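Local coordinates for neutral ceramidase (Pseudomonas aeruginosa, PDB 2ZWS), which hydrolyses the N-acyl linkage of ceramides to sphingosine and free fatty acid, using a bound zinc ion, and also catalyses the reverse synthesis, at residues A[302-307]-A[465-470]; A[410-415]-A[473-478]; A[417-422]-A[451-456]. All blocks are in the same frame, centred on the assembly; numbering follows the deposited sequence.

Contact 1: residues A[302-307]-A[465-470]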
loop_
_atom_site.group_PDB
_atom_site.type_symbol
_atom_site.label_atom_id
_atom_site.label_comp_id
_atom_site.label_asym_id
_atom_site.label_seq_id
_atom_site.Cartn_x
_atom_site.Cartn_y
_atom_site.Cartn_z
ATOM N N VAL A 302 -15.488 11.804 -10.640
ATOM C CA VAL A 302 -16.929 11.540 -10.857
ATOM C C VAL A 302 -17.713 11.752 -9.573
ATOM O O VAL A 302 -17.385 11.167 -8.544
ATOM C CB VAL A 302 -17.166 10.093 -11.357
ATOM C CG1 VAL A 302 -18.628 9.867 -11.690
ATOM C CG2 VAL A 302 -16.303 9.818 -12.583
ATOM N N ASP A 303 -18.745 12.589 -9.634
ATOM C CA ASP A 303 -19.635 12.723 -8.494
ATOM C C ASP A 303 -20.597 11.509 -8.430
ATOM O O ASP A 303 -21.435 11.289 -9.342
ATOM C CB ASP A 303 -20.406 14.038 -8.574
ATOM C CG ASP A 303 -21.217 14.328 -7.305
ATOM O OD1 ASP A 303 -21.283 13.472 -6.388
ATOM O OD2 ASP A 303 -21.760 15.460 -7.217
ATOM N N PHE A 304 -20.424 10.703 -7.381
ATOM C CA PHE A 304 -21.200 9.456 -7.223
ATOM C C PHE A 304 -22.627 9.716 -6.726
ATOM O O PHE A 304 -23.499 8.840 -6.841
ATOM C CB PHE A 304 -20.436 8.469 -6.298
ATOM C CG PHE A 304 -19.578 7.488 -7.045
ATOM C CD1 PHE A 304 -18.775 7.907 -8.110
ATOM C CD2 PHE A 304 -19.572 6.145 -6.689
ATOM C CE1 PHE A 304 -17.994 6.986 -8.826
ATOM C CE2 PHE A 304 -18.804 5.227 -7.404
ATOM C CZ PHE A 304 -18.029 5.645 -8.475
ATOM N N THR A 305 -22.881 10.913 -6.208
ATOM C CA THR A 305 -24.202 11.229 -5.630
ATOM C C THR A 305 -25.257 11.279 -6.740
ATOM O O THR A 305 -25.138 12.052 -7.695
ATOM C CB THR A 305 -24.132 12.537 -4.826
ATOM O OG1 THR A 305 -23.185 12.385 -3.753
ATOM C CG2 THR A 305 -25.498 12.878 -4.227
ATOM N N ARG A 306 -26.286 10.434 -6.592
ATOM C CA ARG A 306 -27.336 10.216 -7.603
ATOM C C ARG A 306 -26.827 10.012 -9.030
ATOM O O ARG A 306 -27.403 10.480 -10.014
ATOM C CB ARG A 306 -28.515 11.209 -7.492
ATOM C CG ARG A 306 -28.174 12.679 -7.373
ATOM C CD ARG A 306 -29.347 13.443 -6.761
ATOM N NE ARG A 306 -28.946 14.735 -6.198
ATOM C CZ ARG A 306 -28.697 14.953 -4.906
ATOM N NH1 ARG A 306 -28.340 16.164 -4.502
ATOM N NH2 ARG A 306 -28.812 13.974 -4.011
ATOM N N LEU A 307 -25.733 9.256 -9.141
ATOM C CA LEU A 307 -25.199 8.910 -10.441
ATOM C C LEU A 307 -26.134 7.985 -11.217
ATOM O O LEU A 307 -26.412 6.878 -10.765
ATOM C CB LEU A 307 -23.826 8.240 -10.293
ATOM C CG LEU A 307 -23.096 7.872 -11.585
ATOM C CD1 LEU A 307 -22.706 9.110 -12.378
ATOM C CD2 LEU A 307 -21.848 7.048 -11.234
ATOM N N THR A 465 -20.096 -2.247 0.554
ATOM C CA THR A 465 -20.301 -1.703 -0.787
ATOM C C THR A 465 -21.165 -0.456 -0.631
ATOM O O THR A 465 -22.406 -0.530 -0.506
ATOM C CB THR A 465 -20.897 -2.760 -1.736
ATOM O OG1 THR A 465 -19.965 -3.837 -1.905
ATOM C CG2 THR A 465 -21.249 -2.161 -3.097
ATOM N N LEU A 466 -20.510 0.698 -0.546
ATOM C CA LEU A 466 -21.143 1.895 0.016
ATOM C C LEU A 466 -22.384 2.380 -0.711
ATOM O O LEU A 466 -23.356 2.805 -0.072
ATOM C CB LEU A 466 -20.136 3.061 0.114
ATOM C CG LEU A 466 -18.922 2.795 1.010
ATOM C CD1 LEU A 466 -17.942 3.964 0.872
ATOM C CD2 LEU A 466 -19.309 2.593 2.473
ATOM N N TYR A 467 -22.331 2.374 -2.035
ATOM C CA TYR A 467 -23.316 3.127 -2.837
ATOM C C TYR A 467 -24.501 2.289 -3.323
ATOM O O TYR A 467 -25.202 2.672 -4.249
ATOM C CB TYR A 467 -22.599 3.853 -3.995
ATOM C CG TYR A 467 -21.381 4.609 -3.481
ATOM C CD1 TYR A 467 -21.524 5.819 -2.784
ATOM C CD2 TYR A 467 -20.080 4.094 -3.650
ATOM C CE1 TYR A 467 -20.389 6.500 -2.274
ATOM C CE2 TYR A 467 -18.937 4.767 -3.146
ATOM C CZ TYR A 467 -19.105 5.967 -2.481
ATOM O OH TYR A 467 -17.983 6.609 -1.977
ATOM N N GLY A 468 -24.664 1.125 -2.709
ATOM C CA GLY A 468 -25.815 0.267 -2.984
ATOM C C GLY A 468 -25.560 -0.851 -3.974
ATOM O O GLY A 468 -24.426 -1.085 -4.430
ATOM N N PRO A 469 -26.629 -1.544 -4.365
ATOM C CA PRO A 469 -26.502 -2.758 -5.155
ATOM C C PRO A 469 -25.869 -2.535 -6.533
ATOM O O PRO A 469 -25.300 -3.464 -7.100
ATOM C CB PRO A 469 -27.960 -3.251 -5.280
ATOM C CG PRO A 469 -28.800 -2.043 -5.058
ATOM C CD PRO A 469 -28.037 -1.209 -4.066
ATOM N N TRP A 470 -25.999 -1.326 -7.068
ATOM C CA TRP A 470 -25.523 -1.047 -8.423
ATOM C C TRP A 470 -24.174 -0.335 -8.455
ATOM O O TRP A 470 -23.775 0.176 -9.495
ATOM C CB TRP A 470 -26.580 -0.279 -9.230
ATOM C CG TRP A 470 -27.883 -1.052 -9.269
ATOM C CD1 TRP A 470 -29.035 -0.738 -8.626
ATOM C CD2 TRP A 470 -28.100 -2.304 -9.919
ATOM N NE1 TRP A 470 -29.985 -1.707 -8.867
ATOM C CE2 TRP A 470 -29.435 -2.681 -9.657
ATOM C CE3 TRP A 470 -27.302 -3.138 -10.718
ATOM C CZ2 TRP A 470 -30.000 -3.865 -10.169
ATOM C CZ3 TRP A 470 -27.860 -4.320 -11.226
ATOM C CH2 TRP A 470 -29.200 -4.663 -10.947
#
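A T-shaped aromatic pair joins Phe304, at the exit of strand 295-303, to Tyr467, in the type I beta turn that runs from Thr465 to Gly468. No hydrogen bond passes between the two segments, whose nearest CA atoms, those of Phe304 and Tyr467, are 8.0 Å apart, and across the two segments the contact is made by the two rings. Phe304 supplies the edge and Tyr467 the face: CD2 of Phe304 comes to 3.7 Å from CD2 of Tyr467, standing over the rim of the phenol ring. The ring centroids of Phe304 and Tyr467 are 5.2 Å apart and their planes are turned 67° against each other. With its CG anti to the carbonyl carbon (chi1 -49°), Tyr467 offers one face to Phe304, while CB of Leu466 lies over the centre of the opposite face, 3.8 Å above the ring plane. The phenol oxygen is not part of this packing; Tyr467 OH is hydrogen-bonded to the carbonyl oxygen of Pro390. On the other side of the contact the chain turns as soon as the strand ends. Thr305 N donates to Asp303 OD1 at 3.0 Å, closing an Asx turn, and Leu307 N bonds back to Phe304 O. The pair is buried at the border of the four-stranded sheet: Leu393 of the adjacent strand 392-400 touches both rings, and Leu478 of helix 471-488 packs on Phe304, whose ring also meets that of Tyr475 in the same helix.

Contact 2: residues A[410-415]-A[473-478]. With ZN (zinc ion), chain B.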
loop_
_atom_site.group_PDB
_atom_site.type_symbol
_atom_site.label_atom_id
_atom_site.label_comp_id
_atom_site.label_asym_id
_atom_site.label_seq_id
_atom_site.Cartn_x
_atom_site.Cartn_y
_atom_site.Cartn_z
ATOM N N ALA A 410 -11.121 1.537 -5.100
ATOM C CA ALA A 410 -11.797 0.696 -4.110
ATOM C C ALA A 410 -11.239 -0.738 -4.131
ATOM O O ALA A 410 -10.326 -1.050 -4.905
ATOM C CB ALA A 410 -13.327 0.670 -4.372
ATOM N N GLU A 411 -11.790 -1.597 -3.265
ATOM C CA GLU A 411 -11.467 -3.031 -3.244
ATOM C C GLU A 411 -12.525 -3.777 -4.030
ATOM O O GLU A 411 -13.646 -3.892 -3.561
ATOM C CB GLU A 411 -11.466 -3.581 -1.808
ATOM C CG GLU A 411 -10.838 -2.681 -0.770
ATOM C CD GLU A 411 -10.320 -3.448 0.429
ATOM O OE1 GLU A 411 -9.945 -4.669 0.333
ATOM O OE2 GLU A 411 -10.258 -2.823 1.497
ATOM N N PHE A 412 -12.171 -4.292 -5.200
ATOM C CA PHE A 412 -13.145 -5.004 -6.018
ATOM C C PHE A 412 -13.020 -6.497 -5.797
ATOM O O PHE A 412 -11.935 -7.038 -5.784
ATOM C CB PHE A 412 -12.915 -4.670 -7.488
ATOM C CG PHE A 412 -13.326 -3.271 -7.851
ATOM C CD1 PHE A 412 -12.605 -2.158 -7.364
ATOM C CD2 PHE A 412 -14.404 -3.050 -8.689
ATOM C CE1 PHE A 412 -13.010 -0.865 -7.677
ATOM C CE2 PHE A 412 -14.778 -1.757 -9.030
ATOM C CZ PHE A 412 -14.077 -0.652 -8.516
ATOM N N THR A 413 -14.143 -7.185 -5.665
ATOM C CA THR A 413 -14.078 -8.634 -5.594
ATOM C C THR A 413 -13.660 -9.177 -6.945
ATOM O O THR A 413 -13.674 -8.459 -7.943
ATOM C CB THR A 413 -15.436 -9.234 -5.312
ATOM O OG1 THR A 413 -16.349 -8.816 -6.342
ATOM C CG2 THR A 413 -15.933 -8.810 -3.938
ATOM N N VAL A 414 -13.288 -10.457 -6.972
ATOM C CA VAL A 414 -12.816 -11.084 -8.222
ATOM C C VAL A 414 -13.792 -10.784 -9.379
ATOM O O VAL A 414 -13.390 -10.238 -10.403
ATOM C CB VAL A 414 -12.611 -12.617 -8.050
ATOM C CG1 VAL A 414 -12.353 -13.319 -9.416
ATOM C CG2 VAL A 414 -11.467 -12.898 -7.061
ATOM N N MET A 415 -15.075 -11.133 -9.221
ATOM C CA MET A 415 -16.000 -10.982 -10.343
ATOM C C MET A 415 -16.335 -9.521 -10.616
ATOM O O MET A 415 -16.628 -9.146 -11.772
ATOM C CB MET A 415 -17.285 -11.804 -10.140
ATOM C CG MET A 415 -17.092 -13.324 -10.182
ATOM S SD MET A 415 -15.919 -13.904 -11.457
ATOM C CE MET A 415 -16.628 -13.308 -13.015
ATOM N N ALA A 473 -22.036 -1.887 -11.176
ATOM C CA ALA A 473 -22.572 -1.489 -12.487
ATOM C C ALA A 473 -22.115 -0.064 -12.828
ATOM O O ALA A 473 -21.716 0.207 -13.978
ATOM C CB ALA A 473 -24.101 -1.578 -12.466
ATOM N N ALA A 474 -22.123 0.811 -11.826
ATOM C CA ALA A 474 -21.654 2.210 -12.002
ATOM C C ALA A 474 -20.195 2.228 -12.430
ATOM O O ALA A 474 -19.831 2.931 -13.393
ATOM C CB ALA A 474 -21.807 3.014 -10.712
ATOM N N TYR A 475 -19.352 1.481 -11.709
ATOM C CA TYR A 475 -17.927 1.445 -12.094
ATOM C C TYR A 475 -17.746 0.861 -13.492
ATOM O O TYR A 475 -16.920 1.333 -14.257
ATOM C CB TYR A 475 -17.119 0.653 -11.087
ATOM C CG TYR A 475 -16.732 1.412 -9.851
ATOM C CD1 TYR A 475 -15.726 2.384 -9.890
ATOM C CD2 TYR A 475 -17.340 1.135 -8.622
ATOM C CE1 TYR A 475 -15.348 3.068 -8.745
ATOM C CE2 TYR A 475 -16.960 1.787 -7.467
ATOM C CZ TYR A 475 -15.950 2.765 -7.533
ATOM O OH TYR A 475 -15.528 3.429 -6.403
ATOM N N GLN A 476 -18.534 -0.159 -13.843
ATOM C CA GLN A 476 -18.380 -0.747 -15.159
ATOM C C GLN A 476 -18.742 0.282 -16.242
ATOM O O GLN A 476 -18.001 0.439 -17.223
ATOM C CB GLN A 476 -19.239 -2.007 -15.299
ATOM C CG GLN A 476 -18.927 -2.836 -16.524
ATOM C CD GLN A 476 -19.395 -4.266 -16.383
ATOM O OE1 GLN A 476 -19.165 -4.910 -15.352
ATOM N NE2 GLN A 476 -20.039 -4.783 -17.429
ATOM N N GLN A 477 -19.835 1.001 -16.036
ATOM C CA GLN A 477 -20.239 2.057 -16.971
ATOM C C GLN A 477 -19.155 3.120 -17.114
ATOM O O GLN A 477 -18.828 3.532 -18.225
ATOM C CB GLN A 477 -21.494 2.734 -16.461
ATOM C CG GLN A 477 -21.919 3.941 -17.274
ATOM C CD GLN A 477 -23.226 4.476 -16.784
ATOM O OE1 GLN A 477 -23.287 5.550 -16.175
ATOM N NE2 GLN A 477 -24.277 3.707 -16.991
ATOM N N LEU A 478 -18.616 3.556 -15.973
ATOM C CA LEU A 478 -17.604 4.615 -15.968
ATOM C C LEU A 478 -16.346 4.203 -16.734
ATOM O O LEU A 478 -15.800 4.987 -17.540
ATOM C CB LEU A 478 -17.267 5.009 -14.535
ATOM C CG LEU A 478 -18.404 5.703 -13.775
ATOM C CD1 LEU A 478 -18.052 5.858 -12.306
ATOM C CD2 LEU A 478 -18.787 7.035 -14.377
HETATM ZN ZN ZN B . -9.362 -5.035 2.273
HETATM O O HOH W 1 -9.055 -4.765 4.348
#
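Tyr475 receives the edge of the Phe412 ring on one face, a T-shaped pair that packs helix 471-488 against the short strand 411-412, which carries the zinc ligand Glu411. Along 473-478 the chain is regular helix, and its first turn here is closed by the bond from Gln477 N to Ala473 O. Ala474 lies on a side of the helix turned to Leu307. Tyr475 comes next and makes the contact: CG anti to the carbonyl carbon (chi1 -81°) leads its ring out toward the strand, where Phe412 CZ stands 3.5 Å above the centre of the phenol ring. Phe412 CZ is thus almost equally far from all six ring carbons of Tyr475, and the planes are inclined at 73°. The hydroxyl end of Tyr475 reaches Ala410, whose CB is 4.1 Å from the Tyr475 OH. One residue on, Gln476 turns to helix 414-428, touching Arg419 and Ala423, and Leu478 packs on Ile395 of strand 392-400. Between the two residues that meet Tyr475, Glu411 sends its carboxylate to the metal, in a site completed by His97, His204, Tyr448 and a water. Tyr441 OH and Tyr445 OH hydrogen-bond to its OE1 and OE2 respectively. Glu411 holds the zinc with both oxygens but unequally, OE1 at 2.1 Å and OE2 at 2.5 Å from the ion.

Contact 3: residues A[417-422]-A[451-456]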
loop_
_atom_site.group_PDB
_atom_site.type_symbol
_atom_site.label_atom_id
_atom_site.label_comp_id
_atom_site.label_asym_id
_atom_site.label_seq_id
_atom_site.Cartn_x
_atom_site.Cartn_y
_atom_site.Cartn_z
ATOM N N GLY A 417 -14.228 -7.072 -10.519
ATOM C CA GLY A 417 -13.107 -6.621 -11.350
ATOM C C GLY A 417 -13.073 -7.306 -12.704
ATOM O O GLY A 417 -12.871 -6.660 -13.754
ATOM N N VAL A 418 -13.280 -8.625 -12.692
ATOM C CA VAL A 418 -13.288 -9.393 -13.943
ATOM C C VAL A 418 -14.357 -8.884 -14.922
ATOM O O VAL A 418 -14.098 -8.756 -16.110
ATOM C CB VAL A 418 -13.435 -10.923 -13.706
ATOM C CG1 VAL A 418 -13.664 -11.652 -15.035
ATOM C CG2 VAL A 418 -12.189 -11.453 -13.023
ATOM N N ARG A 419 -15.555 -8.598 -14.426
ATOM C CA ARG A 419 -16.609 -8.085 -15.320
ATOM C C ARG A 419 -16.196 -6.753 -15.984
ATOM O O ARG A 419 -16.466 -6.511 -17.172
ATOM C CB ARG A 419 -17.926 -7.919 -14.573
ATOM C CG ARG A 419 -18.674 -9.245 -14.414
ATOM C CD ARG A 419 -19.995 -8.968 -13.757
ATOM N NE ARG A 419 -20.574 -10.174 -13.184
ATOM C CZ ARG A 419 -21.667 -10.157 -12.435
ATOM N NH1 ARG A 419 -22.148 -11.298 -11.929
ATOM N NH2 ARG A 419 -22.279 -9.001 -12.202
ATOM N N ILE A 420 -15.526 -5.899 -15.219
ATOM C CA ILE A 420 -15.085 -4.612 -15.763
ATOM C C ILE A 420 -13.971 -4.823 -16.786
ATOM O O ILE A 420 -14.010 -4.266 -17.872
ATOM C CB ILE A 420 -14.659 -3.648 -14.653
ATOM C CG1 ILE A 420 -15.880 -3.325 -13.774
ATOM C CG2 ILE A 420 -14.085 -2.371 -15.262
ATOM C CD1 ILE A 420 -15.578 -2.490 -12.535
ATOM N N ARG A 421 -13.017 -5.686 -16.455
ATOM C CA ARG A 421 -11.947 -6.044 -17.369
ATOM C C ARG A 421 -12.495 -6.532 -18.713
ATOM O O ARG A 421 -12.064 -6.068 -19.772
ATOM C CB ARG A 421 -11.108 -7.138 -16.732
ATOM C CG ARG A 421 -9.630 -6.938 -16.877
ATOM C CD ARG A 421 -8.942 -8.220 -16.486
ATOM N NE ARG A 421 -9.203 -8.588 -15.101
ATOM C CZ ARG A 421 -8.929 -9.786 -14.570
ATOM N NH1 ARG A 421 -8.413 -10.774 -15.307
ATOM N NH2 ARG A 421 -9.168 -9.993 -13.277
ATOM N N ARG A 422 -13.448 -7.461 -18.661
ATOM C CA ARG A 422 -14.092 -8.019 -19.863
ATOM C C ARG A 422 -14.756 -6.933 -20.693
ATOM O O ARG A 422 -14.654 -6.915 -21.921
ATOM C CB ARG A 422 -15.155 -9.046 -19.483
ATOM C CG ARG A 422 -14.609 -10.370 -19.010
ATOM C CD ARG A 422 -15.714 -11.258 -18.464
ATOM N NE ARG A 422 -15.143 -12.534 -18.064
ATOM C CZ ARG A 422 -15.728 -13.420 -17.272
ATOM N NH1 ARG A 422 -16.926 -13.182 -16.750
ATOM N NH2 ARG A 422 -15.087 -14.545 -16.992
ATOM N N THR A 451 -20.349 -7.562 -6.880
ATOM C CA THR A 451 -21.313 -7.597 -7.983
ATOM C C THR A 451 -22.723 -7.489 -7.387
ATOM O O THR A 451 -22.906 -7.690 -6.195
ATOM C CB THR A 451 -21.235 -8.905 -8.764
ATOM O OG1 THR A 451 -21.491 -9.978 -7.857
ATOM C CG2 THR A 451 -19.847 -9.105 -9.411
ATOM N N ARG A 452 -23.718 -7.239 -8.235
ATOM C CA ARG A 452 -25.126 -7.226 -7.781
ATOM C C ARG A 452 -25.502 -8.498 -6.991
ATOM O O ARG A 452 -26.136 -8.428 -5.917
ATOM C CB ARG A 452 -26.078 -7.034 -8.982
ATOM C CG ARG A 452 -27.576 -7.067 -8.632
ATOM C CD ARG A 452 -27.962 -5.864 -7.813
ATOM N NE ARG A 452 -29.300 -5.892 -7.205
ATOM C CZ ARG A 452 -29.558 -6.324 -5.974
ATOM N NH1 ARG A 452 -30.795 -6.267 -5.499
ATOM N NH2 ARG A 452 -28.588 -6.818 -5.210
ATOM N N GLU A 453 -25.059 -9.635 -7.505
ATOM C CA GLU A 453 -25.382 -10.943 -6.891
ATOM C C GLU A 453 -24.664 -11.118 -5.552
ATOM O O GLU A 453 -25.271 -11.495 -4.546
ATOM C CB GLU A 453 -25.047 -12.085 -7.851
ATOM C CG GLU A 453 -25.806 -12.016 -9.191
ATOM C CD GLU A 453 -25.101 -11.236 -10.319
ATOM O OE1 GLU A 453 -24.208 -10.372 -10.075
ATOM O OE2 GLU A 453 -25.459 -11.494 -11.501
ATOM N N GLU A 454 -23.373 -10.788 -5.515
ATOM C CA GLU A 454 -22.645 -10.814 -4.251
ATOM C C GLU A 454 -23.262 -9.870 -3.228
ATOM O O GLU A 454 -23.351 -10.201 -2.042
ATOM C CB GLU A 454 -21.184 -10.411 -4.463
ATOM C CG GLU A 454 -20.353 -11.462 -5.161
ATOM C CD GLU A 454 -19.128 -10.896 -5.833
ATOM O OE1 GLU A 454 -18.853 -9.685 -5.676
ATOM O OE2 GLU A 454 -18.441 -11.662 -6.533
ATOM N N TYR A 455 -23.623 -8.665 -3.677
ATOM C CA TYR A 455 -24.184 -7.659 -2.786
ATOM C C TYR A 455 -25.375 -8.220 -2.039
ATOM O O TYR A 455 -25.507 -7.985 -0.832
ATOM C CB TYR A 455 -24.609 -6.428 -3.577
ATOM C CG TYR A 455 -25.138 -5.301 -2.735
ATOM C CD1 TYR A 455 -24.291 -4.262 -2.316
ATOM C CD2 TYR A 455 -26.502 -5.240 -2.384
ATOM C CE1 TYR A 455 -24.767 -3.209 -1.554
ATOM C CE2 TYR A 455 -27.000 -4.185 -1.614
ATOM C CZ TYR A 455 -26.110 -3.160 -1.211
ATOM O OH TYR A 455 -26.574 -2.112 -0.462
ATOM N N ALA A 456 -26.222 -8.977 -2.755
ATOM C CA ALA A 456 -27.464 -9.504 -2.155
ATOM C C ALA A 456 -27.195 -10.413 -0.961
ATOM O O ALA A 456 -28.000 -10.462 -0.023
ATOM C CB ALA A 456 -28.319 -10.226 -3.195
#
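Helix 414-428 and the first turn of helix 452-457 keep their backbones well apart, the closest CA atoms being those of Arg419 and Thr451 at 8.7 Å, and side chains, chiefly the long one of Arg419, bridge the space. Arg419 does most of this. Its chain is extended from CG to NE and carries the guanidinium to the carboxylate of Glu453, which it grips end-on: NH1 and NH2 of Arg419 both donate to OE1 of Glu453, at 2.9 and 3.2 Å. A further bond from Arg419 NH1 to Glu453 OE2 is weak. The acceptor lies near the guanidinium plane, but the carboxylate is rotated 75° out of it, so this is not the flat, two-oxygen form of the salt bridge. The donors reach OE1 differently, NH2 at its syn lone pair and NH1 from above the carboxylate plane. A bend at chi2 (90°) brings the carboxylate of Glu453 round to the arginine. Thr451 crosses beneath the same group, with CG2 over the centre of one guanidinium face and 3.7 Å from Arg419 CZ. Thr451 is also the N-cap of helix 452-457 and forms a capping box with Glu454: Glu454 N donates to Thr451 OG1 at 3.1 Å, and Thr451 N to Glu454 OE1 at 2.9 Å. Thr451 OG1 and Glu454 OE2 have Asn168 as a further partner, and Arg419 NE makes a salt bridge to Asp170. With Glu453 bound through NH1 and NH2, Asp170 through NE and a methyl group over one face, the guanidinium is restrained in position and probably in rotation, and its positive charge is probably well stabilised between Glu453 and Asp170.

In the fold
Contacts 1 and 2 are buried and aromatic, whereas contact 3 is partly buried and held by charge. The first two are continuous: Phe304 CZ lies 3.7 Å from Tyr475 CZ, so rings run from the turn at 465-468 to the strand beside the zinc site, with Tyr475 of helix 471-488 as the link between them. Contacts 2 and 3 share helix 414-428, and Thr413 OG1, at its N-cap, is hydrogen-bonded to Glu454 OE1 of the capping box in 451-456. Contact 3 nests in sequence within the loops closed by the other two. It also touches contact 1 directly, where Arg452 makes a cation-pi interaction with Trp470.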